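Local atomic coordinates of 6-phosphogluconate dehydratase (Shewanella oneidensis, PDB entry 2GP4), a protein that catalyses the dehydration of 6-phosphogluconate to 2-keto-3-deoxy-6-phosphogluconate, a step of the Entner-Doudoroff pathway, probably with an iron-sulfur cluster that this apo form lacks. Residues V464-V469 and D489-V494. Sequence-based numbering, arbitrary orientation.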
loop_
_atom_site.group_PDB
_atom_site.type_symbol
_atom_site.label_atom_id
_atom_site.label_comp_id
_atom_site.label_asym_id
_atom_site.label_seq_id
_atom_site.Cartn_x
_atom_site.Cartn_y
_atom_site.Cartn_z
ATOM N N VAL A 464 25.872 -3.419 -5.027
ATOM C CA VAL A 464 26.849 -3.338 -3.948
ATOM C C VAL A 464 27.232 -4.735 -3.471
ATOM O O VAL A 464 26.374 -5.526 -3.069
ATOM C CB VAL A 464 26.359 -2.487 -2.738
ATOM C CG1 VAL A 464 27.379 -2.523 -1.584
ATOM C CG2 VAL A 464 26.079 -1.044 -3.148
ATOM N N GLU A 465 28.529 -5.026 -3.543
ATOM C CA GLU A 465 29.099 -6.236 -2.982
ATOM C C GLU A 465 30.116 -5.802 -1.930
ATOM O O GLU A 465 31.152 -5.214 -2.258
ATOM C CB GLU A 465 29.753 -7.081 -4.072
ATOM C CG GLU A 465 30.220 -8.452 -3.601
ATOM C CD GLU A 465 30.986 -9.212 -4.670
ATOM O OE1 GLU A 465 30.363 -9.645 -5.662
ATOM O OE2 GLU A 465 32.214 -9.382 -4.514
ATOM N N ALA A 466 29.799 -6.076 -0.666
ATOM C CA ALA A 466 30.548 -5.534 0.461
ATOM C C ALA A 466 30.416 -6.414 1.711
ATOM O O ALA A 466 29.422 -7.126 1.856
ATOM C CB ALA A 466 30.069 -4.126 0.755
ATOM N N PRO A 467 31.429 -6.382 2.606
ATOM C CA PRO A 467 31.352 -7.099 3.886
ATOM C C PRO A 467 30.149 -6.674 4.738
ATOM O O PRO A 467 29.698 -5.524 4.653
ATOM C CB PRO A 467 32.670 -6.725 4.582
ATOM C CG PRO A 467 33.170 -5.507 3.857
ATOM C CD PRO A 467 32.724 -5.687 2.453
ATOM N N ALA A 468 29.639 -7.598 5.547
ATOM C CA ALA A 468 28.422 -7.364 6.325
ATOM C C ALA A 468 28.693 -6.698 7.662
ATOM O O ALA A 468 29.763 -6.875 8.258
ATOM C CB ALA A 468 27.663 -8.663 6.540
ATOM N N VAL A 469 27.703 -5.929 8.116
ATOM C CA VAL A 469 27.692 -5.329 9.445
ATOM C C VAL A 469 26.328 -5.636 10.085
ATOM O O VAL A 469 25.302 -5.089 9.680
ATOM C CB VAL A 469 27.974 -3.797 9.381
ATOM C CG1 VAL A 469 27.707 -3.140 10.725
ATOM C CG2 VAL A 469 29.421 -3.533 8.935
ATOM N N ASP A 489 33.128 0.610 2.623
ATOM C CA ASP A 489 32.127 -0.162 1.899
ATOM C C ASP A 489 31.597 -1.257 2.823
ATOM O O ASP A 489 32.382 -1.987 3.436
ATOM C CB ASP A 489 32.728 -0.789 0.637
ATOM C CG ASP A 489 33.246 0.244 -0.355
ATOM O OD1 ASP A 489 33.147 1.461 -0.095
ATOM O OD2 ASP A 489 33.766 -0.173 -1.405
ATOM N N CYS A 490 30.274 -1.355 2.937
ATOM C CA CYS A 490 29.644 -2.356 3.801
ATOM C C CYS A 490 28.163 -2.533 3.475
ATOM O O CYS A 490 27.524 -1.634 2.930
ATOM C CB CYS A 490 29.806 -1.979 5.281
ATOM S SG CYS A 490 29.183 -0.332 5.691
ATOM N N VAL A 491 27.625 -3.701 3.801
ATOM C CA VAL A 491 26.184 -3.895 3.792
ATOM C C VAL A 491 25.723 -3.974 5.245
ATOM O O VAL A 491 26.084 -4.904 5.964
ATOM C CB VAL A 491 25.768 -5.158 2.986
ATOM C CG1 VAL A 491 24.255 -5.376 3.049
ATOM C CG2 VAL A 491 26.226 -5.045 1.537
ATOM N N VAL A 492 24.962 -2.975 5.683
ATOM C CA VAL A 492 24.411 -2.956 7.043
ATOM C C VAL A 492 23.181 -3.876 7.136
ATOM O O VAL A 492 22.142 -3.622 6.510
ATOM C CB VAL A 492 24.055 -1.522 7.497
ATOM C CG1 VAL A 492 23.436 -1.527 8.897
ATOM C CG2 VAL A 492 25.289 -0.625 7.465
ATOM N N VAL A 493 23.326 -4.952 7.907
ATOM C CA VAL A 493 22.275 -5.944 8.094
ATOM C C VAL A 493 21.566 -5.682 9.413
ATOM O O VAL A 493 22.186 -5.700 10.480
ATOM C CB VAL A 493 22.852 -7.385 8.105
ATOM C CG1 VAL A 493 21.774 -8.418 8.480
ATOM C CG2 VAL A 493 23.506 -7.722 6.759
ATOM N N VAL A 494 20.262 -5.437 9.327
ATOM C CA VAL A 494 19.435 -5.202 10.498
ATOM C C VAL A 494 18.417 -6.334 10.618
ATOM O O VAL A 494 17.475 -6.429 9.830
ATOM C CB VAL A 494 18.712 -3.843 10.421
ATOM C CG1 VAL A 494 18.028 -3.533 11.743
ATOM C CG2 VAL A 494 19.692 -2.720 10.042
#
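The two parallel strands of a beta-alpha-beta unit, 463-471 and 490-494, joined through helix 477-482, pair side by side in the mixed sheet of the C-terminal domain, Ala-468 opposite Val-491 and Val-469 opposite Val-492. Three backbone hydrogen bonds zip them: Val-491 N to Pro-467 O at 2.9 Å, Val-469 N back to Val-491 O, and Val-493 N to Val-469 O at 2.7 Å. Weaker CA-H...O contacts accompany them, so that Pro-467 O also takes the CA of Cys-490, and Val-491 O that of Ala-468. The ladder covers just part of the segments, whose N-to-C directions make an angle of 46°. Before Pro-467 the first strand bends away, and side chains take over: Ala-466 CB lies against the backbone of Cys-490, 3.5 Å from its N, while Pro-467 lays its ring carbon CG 3.6 Å from Asp-489 O. On the face of Ala-468 and Val-491, with CG1 of Val-491 anti to its backbone N (chi1 177°), CG2 lies beside that N and reaches back to Ala-466 CB at 4.0 Å; Val-464 CG1 slides past the same methyl. On the other face, Val-469 CG2 rests on Cys-490 CB, also at 4.0 Å, and Val-469 and Val-492 pack on helix 477-482 through Leu-480 and Leu-477. Strand 563-567 continues the sheet beyond 463-471, bonding to Val-464 and Ala-466, and 524-528 flanks 490-494, where Cys-490 bonds to Ala-525. Three backbone bonds thus fix the register at the Val-469 end, while toward Val-464 the strands meet mainly through small apolar groups; the carboxylate of Asp-489 is engaged outside the pair, OD1 taking the backbone N of Lys-523, which leaves the interface largely uncharged.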